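Local coordinates for protein putative polyketide synthase (Brevibacillus brevis, PDB 6HP2) that transfers methyl groups from S-adenosylmethionine to oxygen, as the O-methyltransferase domain of a trans-AT polyketide synthase that is probably involved in bacillaene biosynthesis, at residues Leu45-Phe50 and Asn247-Pro252; Met59-Leu64 and Asp251-Gln256; Thr195-Asp200 and Leu288-Lys293; Gln232-Glu237 and Glu304-Lys309. All coordinates share one frame; numbering follows the deposited sequence.

Interaction 1 (Leu45-Phe50 and Asn247-Pro252). With SAH (S-adenosyl-L-homocysteine), chain B.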
# COMPACT_ATOMS: atom_id res chain seq x y z
N LEU A 45 5.58 -5.73 -3.96
CA LEU A 45 4.67 -6.88 -3.91
C LEU A 45 3.21 -6.45 -4.02
O LEU A 45 2.34 -7.00 -3.34
CB LEU A 45 4.90 -7.66 -2.62
CG LEU A 45 6.37 -8.05 -2.32
CD1 LEU A 45 6.43 -8.79 -1.00
CD2 LEU A 45 6.93 -8.84 -3.46
N THR A 46 2.91 -5.51 -4.88
CA THR A 46 1.55 -4.98 -5.03
C THR A 46 1.11 -4.99 -6.49
O THR A 46 1.93 -5.06 -7.41
CB THR A 46 1.50 -3.53 -4.52
OG1 THR A 46 2.41 -2.76 -5.31
CG2 THR A 46 1.95 -3.46 -3.05
N VAL A 47 -0.18 -4.86 -6.72
CA VAL A 47 -0.70 -4.62 -8.06
C VAL A 47 -0.39 -3.17 -8.40
O VAL A 47 0.25 -2.46 -7.62
CB VAL A 47 -2.20 -4.96 -8.11
CG1 VAL A 47 -2.36 -6.45 -7.82
CG2 VAL A 47 -2.95 -4.11 -7.08
N CYS A 48 -0.78 -2.75 -9.59
CA CYS A 48 -0.37 -1.46 -10.14
C CYS A 48 -1.48 -0.99 -11.06
O CYS A 48 -2.24 -1.81 -11.60
CB CYS A 48 0.96 -1.57 -10.91
SG CYS A 48 0.90 -2.51 -12.48
N PRO A 49 -1.59 0.33 -11.27
CA PRO A 49 -2.67 0.88 -12.09
C PRO A 49 -2.36 1.11 -13.57
O PRO A 49 -1.35 1.74 -13.85
CB PRO A 49 -2.86 2.25 -11.47
CG PRO A 49 -1.47 2.66 -11.19
CD PRO A 49 -0.85 1.42 -10.61
N PHE A 50 -3.14 0.54 -14.49
CA PHE A 50 -3.03 0.81 -15.93
C PHE A 50 -4.10 1.83 -16.30
O PHE A 50 -5.26 1.65 -15.94
CB PHE A 50 -3.26 -0.43 -16.75
CG PHE A 50 -2.03 -1.33 -16.91
CD1 PHE A 50 -0.94 -1.17 -16.11
CD2 PHE A 50 -2.01 -2.34 -17.86
CE1 PHE A 50 0.18 -1.97 -16.26
CE2 PHE A 50 -0.92 -3.15 -17.98
CZ PHE A 50 0.19 -2.95 -17.18
N ASN A 247 -7.95 -2.66 -14.84
CA ASN A 247 -7.38 -2.65 -16.20
C ASN A 247 -6.08 -3.47 -16.26
O ASN A 247 -5.85 -4.23 -17.20
CB ASN A 247 -7.05 -1.25 -16.68
CG ASN A 247 -8.26 -0.41 -16.95
OD1 ASN A 247 -9.32 -0.93 -17.20
ND2 ASN A 247 -8.09 0.90 -16.93
N ALA A 248 -5.21 -3.29 -15.26
CA ALA A 248 -3.94 -4.00 -15.20
C ALA A 248 -4.15 -5.49 -15.00
O ALA A 248 -3.34 -6.32 -15.45
CB ALA A 248 -3.12 -3.42 -14.05
N LEU A 249 -5.17 -5.86 -14.25
CA LEU A 249 -5.41 -7.26 -13.93
C LEU A 249 -6.33 -7.94 -14.91
O LEU A 249 -6.64 -9.13 -14.72
CB LEU A 249 -6.00 -7.39 -12.53
CG LEU A 249 -5.09 -6.91 -11.41
CD1 LEU A 249 -5.72 -7.17 -10.05
CD2 LEU A 249 -3.75 -7.62 -11.49
N HIS A 250 -6.73 -7.25 -15.99
CA HIS A 250 -7.53 -7.89 -17.05
C HIS A 250 -6.67 -8.95 -17.74
O HIS A 250 -5.70 -8.61 -18.42
CB HIS A 250 -8.03 -6.86 -18.05
CG HIS A 250 -9.04 -7.41 -19.01
ND1 HIS A 250 -8.78 -7.62 -20.35
CD2 HIS A 250 -10.32 -7.79 -18.81
CE1 HIS A 250 -9.86 -8.09 -20.94
NE2 HIS A 250 -10.81 -8.20 -20.03
N ASP A 251 -7.01 -10.21 -17.53
CA ASP A 251 -6.15 -11.34 -17.86
C ASP A 251 -7.09 -12.47 -18.23
O ASP A 251 -7.25 -13.45 -17.49
CB ASP A 251 -5.27 -11.70 -16.66
CG ASP A 251 -3.96 -12.39 -17.04
OD1 ASP A 251 -3.73 -12.73 -18.22
OD2 ASP A 251 -3.15 -12.58 -16.10
N PRO A 252 -7.73 -12.39 -19.40
CA PRO A 252 -8.89 -13.26 -19.66
C PRO A 252 -8.59 -14.76 -19.60
O PRO A 252 -9.49 -15.54 -19.31
CB PRO A 252 -9.36 -12.82 -21.06
CG PRO A 252 -8.19 -12.11 -21.68
CD PRO A 252 -7.38 -11.54 -20.55
N SAH B . 4.36 -2.83 1.41
CA SAH B . 5.17 -3.78 0.66
CB SAH B . 4.70 -5.22 0.86
CG SAH B . 3.20 -5.45 0.71
SD SAH B . 2.82 -7.22 0.77
C SAH B . 5.12 -3.39 -0.79
O SAH B . 5.76 -4.02 -1.63
OXT SAH B . 4.46 -2.41 -1.13
C5' SAH B . 2.14 -7.27 2.45
C4' SAH B . 3.22 -7.06 3.51
O4' SAH B . 2.57 -6.96 4.80
C3' SAH B . 4.14 -8.31 3.65
O3' SAH B . 5.47 -7.78 3.80
C2' SAH B . 3.70 -9.03 4.93
O2' SAH B . 4.71 -9.73 5.60
C1' SAH B . 3.19 -7.83 5.74
N9 SAH B . 2.27 -8.14 6.83
C8 SAH B . 1.07 -8.79 6.77
N7 SAH B . 0.61 -8.88 8.02
C5 SAH B . 1.47 -8.25 8.86
C6 SAH B . 1.51 -8.04 10.23
N6 SAH B . 0.54 -8.41 11.07
N1 SAH B . 2.54 -7.33 10.77
C2 SAH B . 3.60 -6.91 9.98
N3 SAH B . 3.57 -7.15 8.63
C4 SAH B . 2.55 -7.84 8.10
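Phe50 lays its ring over Ala248 of helix 242-249. From its CB, 3.9 Å from Asn247 CB, the side chain leads into a ring that has Ala248 over one face. CG stands anti to the carbonyl carbon, beside the backbone N (chi1 -83°), with Ala248 CA and CB each 3.7 Å from it; CD1 meets the same CB, while CD2 and, just within reach, CE2 meet the CA. Ala248 CB is 3.9 Å from the ring centroid and over the face, which meets the geometry of a CH-pi contact. At the tip, CZ turns to Met59, and Phe57 packs edge-to-face with the ring. The backbone of Phe50 is held as well: Asn247 ND2 donates to Phe50 O across 3.1 Å at 166°, with the acceptor close to the amide plane. Asn247 OD1, the other end of that amide, binds Lys53. Nearer the ligand, the Val47 and Leu249 side chains cross at about a right angle, Val47 CG1 lying 4.1 Å from Leu249 CD1, and Cys48 O rests 3.1 Å from Ala248 CB. Leu45 N donates to SAH O at 2.9 Å, nearly straight (176°), and Thr46 CG2 touches SAH OXT at 3.3 Å. Chemically, the contact is mostly apolar with one hydrogen bond, given by the side-chain amide of Asn247, and it buries Cys48 O without a polar partner, while the only polar grip on S-adenosyl-L-homocysteine in the segment is a backbone N-H.

Interaction 2 (Met59-Leu64 and Asp251-Gln256)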
# COMPACT_ATOMS: atom_id res chain seq x y z
N MET A 59 -0.78 -10.02 -17.15
CA MET A 59 -0.08 -9.73 -15.92
C MET A 59 0.42 -11.00 -15.26
O MET A 59 1.51 -11.01 -14.71
CB MET A 59 -0.98 -8.95 -14.96
CG MET A 59 -0.28 -8.54 -13.67
SD MET A 59 1.02 -7.29 -14.04
CE MET A 59 -0.01 -5.86 -14.36
N SER A 60 -0.36 -12.09 -15.29
CA SER A 60 0.06 -13.32 -14.63
C SER A 60 1.33 -13.87 -15.28
O SER A 60 2.21 -14.39 -14.60
CB SER A 60 -1.06 -14.37 -14.67
OG SER A 60 -1.47 -14.63 -15.99
N ARG A 61 1.42 -13.83 -16.61
CA ARG A 61 2.64 -14.27 -17.30
C ARG A 61 3.84 -13.43 -16.89
O ARG A 61 4.91 -13.95 -16.57
CB ARG A 61 2.43 -14.20 -18.79
CG ARG A 61 1.64 -15.39 -19.35
CD ARG A 61 1.37 -15.25 -20.83
NE ARG A 61 0.57 -16.36 -21.33
CZ ARG A 61 -0.74 -16.50 -21.14
NH1 ARG A 61 -1.42 -15.59 -20.45
NH2 ARG A 61 -1.39 -17.54 -21.64
N VAL A 62 3.65 -12.12 -16.81
CA VAL A 62 4.74 -11.21 -16.51
C VAL A 62 5.21 -11.36 -15.07
O VAL A 62 6.42 -11.33 -14.79
CB VAL A 62 4.31 -9.76 -16.80
CG1 VAL A 62 5.39 -8.82 -16.34
CG2 VAL A 62 4.04 -9.61 -18.29
N ILE A 63 4.26 -11.47 -14.12
CA ILE A 63 4.60 -11.56 -12.71
C ILE A 63 5.18 -12.92 -12.38
O ILE A 63 6.11 -13.03 -11.58
CB ILE A 63 3.38 -11.25 -11.84
CG1 ILE A 63 2.94 -9.80 -12.01
CG2 ILE A 63 3.71 -11.57 -10.40
CD1 ILE A 63 4.01 -8.78 -11.67
N LEU A 64 4.63 -13.98 -12.95
CA LEU A 64 5.01 -15.35 -12.59
C LEU A 64 6.19 -15.87 -13.39
O LEU A 64 6.70 -16.96 -13.08
CB LEU A 64 3.81 -16.30 -12.75
CG LEU A 64 2.60 -16.03 -11.85
CD1 LEU A 64 1.50 -17.12 -12.11
CD2 LEU A 64 2.99 -16.00 -10.36
N ASP A 251 -7.01 -10.21 -17.53
CA ASP A 251 -6.15 -11.34 -17.86
C ASP A 251 -7.09 -12.47 -18.23
O ASP A 251 -7.25 -13.45 -17.49
CB ASP A 251 -5.27 -11.70 -16.66
CG ASP A 251 -3.96 -12.39 -17.04
OD1 ASP A 251 -3.73 -12.73 -18.22
OD2 ASP A 251 -3.15 -12.58 -16.10
N PRO A 252 -7.73 -12.39 -19.40
CA PRO A 252 -8.89 -13.26 -19.66
C PRO A 252 -8.59 -14.76 -19.60
O PRO A 252 -9.49 -15.54 -19.31
CB PRO A 252 -9.36 -12.82 -21.06
CG PRO A 252 -8.19 -12.11 -21.68
CD PRO A 252 -7.38 -11.54 -20.55
N ASP A 253 -7.36 -15.19 -19.86
CA ASP A 253 -7.02 -16.61 -19.83
C ASP A 253 -6.36 -17.04 -18.52
O ASP A 253 -5.89 -18.18 -18.43
CB ASP A 253 -6.09 -16.96 -20.99
CG ASP A 253 -4.75 -16.26 -20.87
OD1 ASP A 253 -4.74 -15.03 -20.62
OD2 ASP A 253 -3.72 -16.94 -21.01
N VAL A 254 -6.35 -16.19 -17.50
CA VAL A 254 -5.51 -16.43 -16.34
C VAL A 254 -5.89 -17.75 -15.67
O VAL A 254 -5.02 -18.54 -15.29
CB VAL A 254 -5.57 -15.22 -15.37
CG1 VAL A 254 -6.96 -15.06 -14.79
CG2 VAL A 254 -4.55 -15.40 -14.28
N GLU A 255 -7.19 -18.03 -15.56
CA GLU A 255 -7.60 -19.22 -14.81
C GLU A 255 -7.10 -20.48 -15.49
O GLU A 255 -6.60 -21.40 -14.82
CB GLU A 255 -9.12 -19.25 -14.68
CG GLU A 255 -9.69 -18.03 -13.97
CD GLU A 255 -11.04 -18.29 -13.34
OE1 GLU A 255 -11.99 -18.64 -14.08
OE2 GLU A 255 -11.15 -18.16 -12.11
N GLN A 256 -7.18 -20.54 -16.83
CA GLN A 256 -6.56 -21.62 -17.58
C GLN A 256 -5.04 -21.61 -17.41
O GLN A 256 -4.42 -22.65 -17.18
CB GLN A 256 -6.92 -21.50 -19.06
CG GLN A 256 -8.30 -22.03 -19.41
CD GLN A 256 -8.36 -23.54 -19.40
OE1 GLN A 256 -7.63 -24.21 -20.15
NE2 GLN A 256 -9.22 -24.10 -18.56
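Ser60 and Asp251 carry the hydrogen bonds of this contact. A single carboxylate oxygen, Asp251 OD2, accepts from both Ser60 N (2.9 Å, 155°) and Ser60 OG (2.7 Å). Both donors arrive on its syn side, so the oxygen is held by two donors, each tilted moderately out of the carboxylate plane, to opposite faces. Asp251 CG stands anti to its backbone N (chi1 -154°), and the carboxylate on it meets helix 59-64 through OD2; its other oxygen, OD1, bonds to Ser58 OG. The negative group thus lies against the first turn of that helix, where the helix dipole would probably favour it.

The second segment is a type I beta turn from Asp251 to Val254, closed by Val254 N to Asp251 O at 2.9 Å, and it leads into helix 254-258. Asp253 occupies the N-cap position of this helix, yet its side chain makes no capping bond; it pairs with Arg61. The contact thereby joins two short helices of the mostly helical region beside the Rossmann-type sheet.

Arg61 and Asp253 form a salt bridge. The arginine chain is extended from CG to NE and meets Asp253 tip to tip, guanidinium and carboxylate 22° from coplanar. NH1 donates to the syn lone pair of Asp253 OD2 at 2.7 Å in a bent bond. NH2 is modelled only 2.5 Å from the same OD2, a length better treated as doubtful. Tyr257 adds a cation-pi partner to this guanidinium.

Apolar packing is slight: Val254 CG2 approaches Ser60 CB at 3.7 Å, and Tyr269 of helix 263-281 also touches Ser60.

Interaction 3 (Thr195-Asp200 and Leu288-Lys293)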
# COMPACT_ATOMS: atom_id res chain seq x y z
N THR A 195 1.45 12.02 9.25
CA THR A 195 0.57 11.46 8.24
C THR A 195 0.66 9.95 8.24
O THR A 195 1.74 9.38 8.44
CB THR A 195 0.99 12.02 6.85
OG1 THR A 195 0.97 13.45 6.90
CG2 THR A 195 0.02 11.61 5.79
N VAL A 196 -0.49 9.34 8.04
CA VAL A 196 -0.59 7.93 7.72
C VAL A 196 -0.95 7.80 6.24
O VAL A 196 -1.96 8.34 5.79
CB VAL A 196 -1.60 7.20 8.62
CG1 VAL A 196 -1.50 5.67 8.31
CG2 VAL A 196 -1.34 7.54 10.02
N LEU A 197 -0.17 7.00 5.51
CA LEU A 197 -0.41 6.72 4.10
C LEU A 197 -0.67 5.22 3.92
O LEU A 197 0.19 4.37 4.21
CB LEU A 197 0.76 7.19 3.26
CG LEU A 197 1.12 8.64 3.31
CD1 LEU A 197 2.47 8.94 2.62
CD2 LEU A 197 0.03 9.47 2.67
N LEU A 198 -1.85 4.91 3.42
CA LEU A 198 -2.24 3.55 3.14
C LEU A 198 -2.63 3.35 1.70
O LEU A 198 -3.17 4.25 1.04
CB LEU A 198 -3.42 3.15 3.99
CG LEU A 198 -3.36 3.38 5.45
CD1 LEU A 198 -4.77 2.99 6.02
CD2 LEU A 198 -2.33 2.57 6.11
N ILE A 199 -2.38 2.14 1.22
CA ILE A 199 -2.99 1.60 0.02
C ILE A 199 -3.72 0.36 0.51
O ILE A 199 -3.07 -0.57 0.99
CB ILE A 199 -2.00 1.26 -1.09
CG1 ILE A 199 -1.25 2.52 -1.56
CG2 ILE A 199 -2.72 0.61 -2.28
CD1 ILE A 199 -0.44 2.35 -2.79
N ASP A 200 -5.05 0.33 0.33
CA ASP A 200 -5.84 -0.70 1.00
C ASP A 200 -7.19 -0.84 0.32
O ASP A 200 -7.59 -0.05 -0.56
CB ASP A 200 -6.00 -0.39 2.48
CG ASP A 200 -5.76 -1.58 3.36
OD1 ASP A 200 -6.22 -2.67 3.01
OD2 ASP A 200 -5.14 -1.40 4.45
N LEU A 288 -6.16 4.75 -2.25
CA LEU A 288 -5.01 5.37 -1.61
C LEU A 288 -5.57 6.27 -0.49
O LEU A 288 -6.39 7.15 -0.76
CB LEU A 288 -4.20 6.23 -2.58
CG LEU A 288 -3.99 5.72 -4.01
CD1 LEU A 288 -3.20 6.74 -4.81
CD2 LEU A 288 -3.28 4.38 -4.01
N PHE A 289 -5.15 6.04 0.75
CA PHE A 289 -5.61 6.82 1.90
C PHE A 289 -4.52 7.77 2.39
O PHE A 289 -3.40 7.32 2.64
CB PHE A 289 -5.96 5.95 3.12
CG PHE A 289 -7.04 4.93 2.91
CD1 PHE A 289 -6.86 3.89 2.04
CD2 PHE A 289 -8.15 4.95 3.70
CE1 PHE A 289 -7.83 2.90 1.93
CE2 PHE A 289 -9.15 3.98 3.56
CZ PHE A 289 -8.98 2.97 2.67
N LYS A 290 -4.87 9.03 2.62
CA LYS A 290 -3.99 9.99 3.31
C LYS A 290 -4.72 10.46 4.57
O LYS A 290 -5.77 11.15 4.50
CB LYS A 290 -3.62 11.15 2.41
CG LYS A 290 -3.28 10.67 1.02
CD LYS A 290 -2.57 11.80 0.21
CE LYS A 290 -2.18 11.24 -1.14
NZ LYS A 290 -1.41 12.21 -1.95
N LEU A 291 -4.17 10.08 5.72
CA LEU A 291 -4.82 10.32 7.00
C LEU A 291 -3.99 11.28 7.85
O LEU A 291 -2.74 11.25 7.82
CB LEU A 291 -5.02 9.01 7.80
CG LEU A 291 -5.50 7.79 7.01
CD1 LEU A 291 -5.46 6.53 7.86
CD2 LEU A 291 -6.92 8.02 6.52
N LYS A 292 -4.69 12.01 8.71
CA LYS A 292 -4.13 12.93 9.68
C LYS A 292 -4.74 12.59 11.02
O LYS A 292 -5.83 12.02 11.09
CB LYS A 292 -4.42 14.40 9.28
CG LYS A 292 -3.84 14.82 7.96
CD LYS A 292 -2.32 14.93 8.00
CE LYS A 292 -1.74 15.27 6.63
NZ LYS A 292 -0.38 15.88 6.72
N LYS A 293 -4.08 13.06 12.08
CA LYS A 293 -4.61 12.92 13.43
C LYS A 293 -5.47 14.13 13.80
O LYS A 293 -5.09 15.27 13.56
CB LYS A 293 -3.49 12.79 14.43
CG LYS A 293 -3.65 11.73 15.48
CD LYS A 293 -2.28 11.51 16.19
CE LYS A 293 -2.38 10.52 17.35
NZ LYS A 293 -1.09 10.46 18.10
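Thr195-Asp200 and Leu288-Lys293 are neighbouring antiparallel strands, paired from Val196 with Leu291 to Ile199 with Leu288, deep in the central sheet. Their axes run 4.6 Å apart at closest, with directions 161° apart. Two hydrogen-bonded pairs fix the register: Val196 exchanges bonds with Leu291, and Leu198 with Phe289, whose N reaches Leu198 O at 2.7 Å. Between them, Leu197 and Lys290 form a non-hydrogen-bonded pair.

Strand 284-293 is the reversed strand of the class I methyltransferase fold: it lies antiparallel between strands 194-203 and 233-240, giving the order 3-2-1-4-5-7-6 of the fold, with the short strand 314-315 added beside 233-240.

On the face bearing Val196, Leu198, Phe289 and Leu291, Leu198 CB lies 3.9 Å from Phe289 CB, and Leu198 CD1 meets Leu291 CD1 at 4.0 Å. The Phe289 ring, with Trp224 of helix 221-230 beside it, brings CE1 within 3.8 Å of Asp200 CB. On the other face, Ile199 and Leu288 lie side by side, Leu288 CD2 touching Ile199 CG1 at 3.7 Å, and Met83 and Leu87 of helix 70-88 pack on Ile199. At the far end the Lys292 chain bends at chi2 (-71°, which sets CD), and its NZ donates to Thr195 OG1 at 2.8 Å, which also bonds Glu91. Lys290 instead extends beyond CG and ends on Val86 O.

Interaction 4 (Gln232-Glu237 and Glu304-Lys309)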
# COMPACT_ATOMS: atom_id res chain seq x y z
N GLN A 232 -8.59 8.36 16.44
CA GLN A 232 -8.27 9.78 16.29
C GLN A 232 -7.86 10.15 14.86
O GLN A 232 -7.28 11.21 14.62
CB GLN A 232 -7.16 10.19 17.26
CG GLN A 232 -7.51 10.05 18.76
CD GLN A 232 -7.37 8.63 19.26
OE1 GLN A 232 -6.33 7.99 19.10
NE2 GLN A 232 -8.43 8.12 19.88
N LEU A 233 -8.15 9.32 13.89
CA LEU A 233 -7.71 9.62 12.54
C LEU A 233 -8.85 10.10 11.65
O LEU A 233 -9.98 9.62 11.73
CB LEU A 233 -7.07 8.36 11.93
CG LEU A 233 -5.82 7.88 12.63
CD1 LEU A 233 -5.39 6.44 12.15
CD2 LEU A 233 -4.63 8.82 12.42
N VAL A 234 -8.52 10.99 10.73
CA VAL A 234 -9.44 11.44 9.72
C VAL A 234 -8.79 11.37 8.38
O VAL A 234 -7.57 11.48 8.26
CB VAL A 234 -9.95 12.88 10.02
CG1 VAL A 234 -10.75 12.84 11.29
CG2 VAL A 234 -8.78 13.83 10.15
N ILE A 235 -9.64 11.26 7.38
CA ILE A 235 -9.24 11.18 6.00
C ILE A 235 -9.00 12.57 5.47
O ILE A 235 -9.94 13.35 5.34
CB ILE A 235 -10.29 10.44 5.17
CG1 ILE A 235 -10.42 9.01 5.65
CG2 ILE A 235 -9.92 10.57 3.69
CD1 ILE A 235 -11.73 8.33 5.13
N ASP A 236 -7.76 12.85 5.07
CA ASP A 236 -7.48 14.11 4.40
C ASP A 236 -7.76 13.98 2.91
O ASP A 236 -8.24 14.94 2.27
CB ASP A 236 -6.01 14.52 4.67
CG ASP A 236 -5.71 15.93 4.16
OD1 ASP A 236 -6.45 16.86 4.54
OD2 ASP A 236 -4.78 16.08 3.36
N GLU A 237 -7.45 12.82 2.34
CA GLU A 237 -7.62 12.54 0.93
C GLU A 237 -7.82 11.05 0.76
O GLU A 237 -7.16 10.23 1.44
CB GLU A 237 -6.40 13.02 0.14
CG GLU A 237 -6.60 13.02 -1.35
CD GLU A 237 -5.52 13.81 -2.11
OE1 GLU A 237 -4.71 14.47 -1.46
OE2 GLU A 237 -5.50 13.77 -3.36
N GLU A 304 -18.21 12.03 10.86
CA GLU A 304 -18.87 12.80 9.83
C GLU A 304 -17.88 13.27 8.79
O GLU A 304 -18.17 13.25 7.59
CB GLU A 304 -19.62 14.00 10.46
CG GLU A 304 -20.72 13.51 11.38
CD GLU A 304 -21.47 14.64 12.07
OE1 GLU A 304 -22.63 14.40 12.48
OE2 GLU A 304 -20.89 15.76 12.17
N TRP A 305 -16.67 13.64 9.23
CA TRP A 305 -15.65 14.02 8.26
C TRP A 305 -15.29 12.84 7.36
O TRP A 305 -15.22 12.94 6.13
CB TRP A 305 -14.42 14.51 9.00
CG TRP A 305 -13.36 15.03 8.10
CD1 TRP A 305 -12.36 14.33 7.52
CD2 TRP A 305 -13.25 16.39 7.62
NE1 TRP A 305 -11.60 15.17 6.75
CE2 TRP A 305 -12.13 16.44 6.78
CE3 TRP A 305 -14.00 17.56 7.82
CZ2 TRP A 305 -11.72 17.62 6.14
CZ3 TRP A 305 -13.60 18.73 7.18
CH2 TRP A 305 -12.47 18.75 6.36
N ASN A 306 -15.03 11.69 7.97
CA ASN A 306 -14.62 10.53 7.18
C ASN A 306 -15.72 10.10 6.21
O ASN A 306 -15.44 9.71 5.07
CB ASN A 306 -14.21 9.42 8.11
CG ASN A 306 -12.90 9.73 8.85
OD1 ASN A 306 -12.11 10.60 8.43
ND2 ASN A 306 -12.67 9.03 9.95
N ALA A 307 -16.99 10.17 6.66
CA ALA A 307 -18.08 9.74 5.80
C ALA A 307 -18.18 10.64 4.58
O ALA A 307 -18.47 10.17 3.48
CB ALA A 307 -19.40 9.76 6.58
N SER A 308 -17.97 11.95 4.77
CA SER A 308 -18.01 12.90 3.67
C SER A 308 -16.90 12.64 2.66
O SER A 308 -17.09 12.71 1.44
CB SER A 308 -17.89 14.34 4.25
OG SER A 308 -17.79 15.29 3.22
N LYS A 309 -15.69 12.39 3.15
CA LYS A 309 -14.61 12.06 2.23
C LYS A 309 -14.92 10.79 1.45
O LYS A 309 -14.63 10.70 0.25
CB LYS A 309 -13.31 11.89 3.02
CG LYS A 309 -12.83 13.22 3.65
CD LYS A 309 -12.23 14.11 2.56
CE LYS A 309 -11.79 15.45 3.15
NZ LYS A 309 -10.95 16.17 2.16
O HOH W 1 -9.14 18.02 3.47
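With chi1 at -175° Trp305 holds CG anti to its backbone N, and at -70° Asn306 holds CG anti to its carbonyl carbon; these settings direct both CG atoms, from which the indole and the amide reach the strand of Leu233, Val234 and Ile235. Helix 299-310 packs here beside strand 233-240, the strand next to 284-293 in the Rossmann-type methyltransferase sheet, with segment axes 7.2 Å apart at closest.

The primary amide of Asn306 has its C=O and one N-H on the same side, so it can bond to Ile235 N and Leu233 O at once. OD1 accepts from Ile235 N at 2.8 Å, and ND2 donates to Leu233 O at 3.3 Å in an almost straight bond (178°). The two bonds straddle Val234, whose own backbone pairs with Lys292; they fix the rotation of the amide, and ND2 has a further weak bond to Ile225 O.

Trp305 adds its indole N-H: NE1 reaches Ile235 O at 2.8 Å, with the acceptor near the ring plane but the donor above the carbonyl plane. The same ring's CD1 lies against Val234 CB at 3.8 Å. Ile235 points at the helix and slides past Lys309 in the opposite direction, its CG2 meeting Lys309 CB at 3.7 Å, while Leu228 of helix 221-230 packs against both Ile235 and Asn306.

Lys309 bends at chi2, then runs past Ile235 O to put NZ 3.0 Å from Asp236 O, again above the carbonyl plane. One water joins the ends of the two residues, accepting from Lys309 NZ at 2.9 Å and donating to Asp236 OD1.

In the fold
The four contacts form two groups. Interactions 1 and 2 have centres about 10 Å apart, share Asp251 and Pro252, and meet through Met59 CE, which lies 3.5 Å from Ala248 O and 3.9 Å from Cys48 SG. Interactions 3 and 4, also about 10 Å apart between centres, join where Asp236 N reaches Lys290 O at 2.7 Å, on adjacent strands of the main sheet. Interaction 1 includes Leu45, bound directly to S-adenosyl-L-homocysteine, whereas the side chain of Ile199 in interaction 3 stays about 7 Å from the ligand and that of Met59 in interaction 2 about 14 Å. Interactions 2 and 4 are farthest apart, about 37 Å between centres.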